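Local coordinates for protein Rab GDP-dissociation inhibitor (Saccharomyces cerevisiae, PDB 3CPI) that inhibits GDP dissociation from the Rab GTPase SEC4, is essential for yeast secretion, and extracts GDP-bound YPT7 from vacuolar membranes, at residues T102-Y107 and Q244-L249. Residues are numbered along the deposited sequence; the frame is centred on the assembly and turned at random.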
ATOM      1  N   THR A 102     -13.494  -9.857  -6.757  1.00 37.98           N
ATOM      2  CA  THR A 102     -14.569  -8.880  -6.634  1.00 37.90           C
ATOM      3  C   THR A 102     -14.984  -8.313  -7.988  1.00 38.05           C
ATOM      4  O   THR A 102     -16.067  -7.750  -8.111  1.00 38.03           O
ATOM      5  CB  THR A 102     -14.159  -7.688  -5.752  1.00 37.64           C
ATOM      6  OG1 THR A 102     -13.110  -6.962  -6.405  1.00 37.74           O
ATOM      7  CG2 THR A 102     -13.699  -8.152  -4.385  1.00 37.69           C
ATOM      8  N   ASP A 103     -14.100  -8.428  -8.980  1.00 38.09           N
ATOM      9  CA  ASP A 103     -14.342  -7.924 -10.336  1.00 38.25           C
ATOM     10  C   ASP A 103     -14.349  -6.399 -10.422  1.00 37.82           C
ATOM     11  O   ASP A 103     -14.940  -5.823 -11.338  1.00 37.90           O
ATOM     12  CB  ASP A 103     -15.635  -8.510 -10.927  1.00 38.61           C
ATOM     13  CG  ASP A 103     -15.620  -8.550 -12.445  1.00 40.29           C
ATOM     14  OD1 ASP A 103     -14.521  -8.717 -13.031  1.00 40.74           O
ATOM     15  OD2 ASP A 103     -16.714  -8.421 -13.048  1.00 41.96           O
ATOM     16  N   VAL A 104     -13.685  -5.740  -9.476  1.00 37.40           N
ATOM     17  CA  VAL A 104     -13.513  -4.291  -9.550  1.00 36.92           C
ATOM     18  C   VAL A 104     -12.556  -3.962 -10.704  1.00 36.76           C
ATOM     19  O   VAL A 104     -12.510  -2.838 -11.197  1.00 36.41           O
ATOM     20  CB  VAL A 104     -13.034  -3.691  -8.187  1.00 37.15           C
ATOM     21  CG1 VAL A 104     -11.529  -3.938  -7.949  1.00 36.72           C
ATOM     22  CG2 VAL A 104     -13.370  -2.209  -8.100  1.00 36.12           C
ATOM     23  N   THR A 105     -11.825  -4.981 -11.139  1.00 36.99           N
ATOM     24  CA  THR A 105     -10.870  -4.872 -12.232  1.00 37.47           C
ATOM     25  C   THR A 105     -11.544  -4.670 -13.602  1.00 37.94           C
ATOM     26  O   THR A 105     -10.870  -4.430 -14.603  1.00 37.79           O
ATOM     27  CB  THR A 105      -9.935  -6.100 -12.271  1.00 37.56           C
ATOM     28  OG1 THR A 105     -10.715  -7.298 -12.170  1.00 36.99           O
ATOM     29  CG2 THR A 105      -8.928  -6.048 -11.108  1.00 37.64           C
ATOM     30  N   ARG A 106     -12.873  -4.738 -13.640  1.00 38.25           N
ATOM     31  CA  ARG A 106     -13.587  -4.416 -14.869  1.00 38.73           C
ATOM     32  C   ARG A 106     -13.674  -2.901 -15.090  1.00 38.43           C
ATOM     33  O   ARG A 106     -13.933  -2.444 -16.206  1.00 38.38           O
ATOM     34  CB  ARG A 106     -14.953  -5.108 -14.921  1.00 38.73           C
ATOM     35  CG  ARG A 106     -16.007  -4.570 -13.987  1.00 39.83           C
ATOM     36  CD  ARG A 106     -17.302  -5.390 -14.055  1.00 39.91           C
ATOM     37  NE  ARG A 106     -17.981  -5.255 -15.341  1.00 41.45           N
ATOM     38  CZ  ARG A 106     -18.296  -6.262 -16.155  1.00 42.47           C
ATOM     39  NH1 ARG A 106     -18.014  -7.523 -15.833  1.00 42.40           N
ATOM     40  NH2 ARG A 106     -18.909  -6.000 -17.302  1.00 43.00           N
ATOM     41  N   TYR A 107     -13.421  -2.134 -14.030  1.00 38.30           N
ATOM     42  CA  TYR A 107     -13.426  -0.668 -14.094  1.00 38.19           C
ATOM     43  C   TYR A 107     -12.039  -0.055 -13.950  1.00 38.09           C
ATOM     44  O   TYR A 107     -11.782   1.063 -14.414  1.00 38.21           O
ATOM     45  CB  TYR A 107     -14.340  -0.093 -13.011  1.00 38.28           C
ATOM     46  CG  TYR A 107     -15.661  -0.801 -12.909  1.00 38.47           C
ATOM     47  CD1 TYR A 107     -15.994  -1.528 -11.768  1.00 39.20           C
ATOM     48  CD2 TYR A 107     -16.574  -0.769 -13.963  1.00 38.40           C
ATOM     49  CE1 TYR A 107     -17.210  -2.193 -11.670  1.00 39.15           C
ATOM     50  CE2 TYR A 107     -17.787  -1.429 -13.878  1.00 38.87           C
ATOM     51  CZ  TYR A 107     -18.097  -2.138 -12.732  1.00 39.23           C
ATOM     52  OH  TYR A 107     -19.293  -2.796 -12.647  1.00 39.75           O
ATOM     53  N   GLN A 244     -14.489   4.413  -6.729  1.00 40.69           N
ATOM     54  CA  GLN A 244     -15.442   4.618  -7.830  1.00 41.27           C
ATOM     55  C   GLN A 244     -15.896   3.293  -8.436  1.00 40.75           C
ATOM     56  O   GLN A 244     -17.084   3.094  -8.680  1.00 40.93           O
ATOM     57  CB  GLN A 244     -14.838   5.503  -8.926  1.00 41.20           C
ATOM     58  CG  GLN A 244     -14.638   6.945  -8.512  1.00 42.50           C
ATOM     59  CD  GLN A 244     -13.998   7.790  -9.601  1.00 43.02           C
ATOM     60  OE1 GLN A 244     -14.538   7.923 -10.708  1.00 45.62           O
ATOM     61  NE2 GLN A 244     -12.843   8.380  -9.286  1.00 44.11           N
ATOM     62  N   GLY A 245     -14.942   2.395  -8.664  1.00 40.44           N
ATOM     63  CA  GLY A 245     -15.221   1.068  -9.199  1.00 40.06           C
ATOM     64  C   GLY A 245     -16.011   0.187  -8.249  1.00 40.06           C
ATOM     65  O   GLY A 245     -16.835  -0.615  -8.690  1.00 40.04           O
ATOM     66  N   PHE A 246     -15.747   0.327  -6.948  1.00 39.82           N
ATOM     67  CA  PHE A 246     -16.459  -0.431  -5.922  1.00 39.59           C
ATOM     68  C   PHE A 246     -17.879   0.081  -5.723  1.00 40.08           C
ATOM     69  O   PHE A 246     -18.783  -0.696  -5.410  1.00 39.84           O
ATOM     70  CB  PHE A 246     -15.695  -0.436  -4.592  1.00 39.03           C
ATOM     71  CG  PHE A 246     -14.639  -1.496  -4.509  1.00 37.77           C
ATOM     72  CD1 PHE A 246     -14.992  -2.834  -4.415  1.00 36.62           C
ATOM     73  CD2 PHE A 246     -13.286  -1.157  -4.533  1.00 37.00           C
ATOM     74  CE1 PHE A 246     -14.016  -3.831  -4.349  1.00 36.82           C
ATOM     75  CE2 PHE A 246     -12.300  -2.143  -4.467  1.00 36.63           C
ATOM     76  CZ  PHE A 246     -12.665  -3.483  -4.372  1.00 37.26           C
ATOM     77  N   ALA A 247     -18.062   1.387  -5.914  1.00 40.73           N
ATOM     78  CA  ALA A 247     -19.389   2.003  -5.910  1.00 41.66           C
ATOM     79  C   ALA A 247     -20.266   1.459  -7.040  1.00 42.46           C
ATOM     80  O   ALA A 247     -21.450   1.189  -6.833  1.00 42.85           O
ATOM     81  CB  ALA A 247     -19.271   3.503  -6.023  1.00 41.48           C
ATOM     82  N   ARG A 248     -19.681   1.305  -8.229  1.00 43.21           N
ATOM     83  CA  ARG A 248     -20.399   0.766  -9.383  1.00 43.94           C
ATOM     84  C   ARG A 248     -20.769  -0.684  -9.117  1.00 44.72           C
ATOM     85  O   ARG A 248     -21.929  -1.075  -9.238  1.00 44.88           O
ATOM     86  CB  ARG A 248     -19.554   0.875 -10.658  1.00 43.68           C
ATOM     87  CG  ARG A 248     -19.254   2.295 -11.078  1.00 43.33           C
ATOM     88  CD  ARG A 248     -18.442   2.359 -12.352  1.00 42.62           C
ATOM     89  NE  ARG A 248     -19.094   1.665 -13.463  1.00 42.79           N
ATOM     90  CZ  ARG A 248     -18.710   1.745 -14.736  1.00 42.21           C
ATOM     91  NH1 ARG A 248     -17.672   2.495 -15.086  1.00 41.26           N
ATOM     92  NH2 ARG A 248     -19.372   1.067 -15.663  1.00 41.71           N
ATOM     93  N   LEU A 249     -19.767  -1.460  -8.727  1.00 45.69           N
ATOM     94  CA  LEU A 249     -19.915  -2.876  -8.404  1.00 46.83           C
ATOM     95  C   LEU A 249     -21.009  -3.144  -7.372  1.00 47.41           C
ATOM     96  O   LEU A 249     -21.646  -4.198  -7.391  1.00 47.64           O
ATOM     97  CB  LEU A 249     -18.573  -3.398  -7.888  1.00 46.85           C
ATOM     98  CG  LEU A 249     -18.309  -4.886  -7.708  1.00 47.22           C
ATOM     99  CD1 LEU A 249     -18.318  -5.611  -9.044  1.00 47.35           C
ATOM    100  CD2 LEU A 249     -16.966  -5.034  -7.013  1.00 47.15           C
TER
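V104, in the 3-10 turn 104-106, and Y107 just after it, in the loop between helix 94-102 and strand 110-120, pack on one side of helix 241-252 in a mainly apolar loop-on-helix contact. A chi1 of 77° sets V104 CG1 between the backbone N and the carbonyl carbon, which turns CG2 anti to N and over the centre of the F246 ring, a CH-pi contact 3.7 Å from the centroid. The same methyl lies 3.6 Å from G245 C, where a CB on G245 would crowd it. L249 lays both methyls against the T102 carbonyl, CD2 3.1 Å from T102 O. R248 CB lies over one face of the Y107 ring, offset toward the rim, while R106 CG covers the centre of the opposite face. The bent R248 chain turns one guanidinium face to Y107 CD2 and CE2, the planes 33° apart. R106 NH1 is salt-bridged to D103 OD2 at 3.2 Å. With an alanine in place of Y107, the R248 guanidinium would probably lose the ring side resting on it and a gap would open beside G245. D103, with positive phi, ends helix 94-102 in a Schellman motif, and the turn after it sets Y107 against helix 241-252, joining the two YPT1-interacting regions of this Rab GDI.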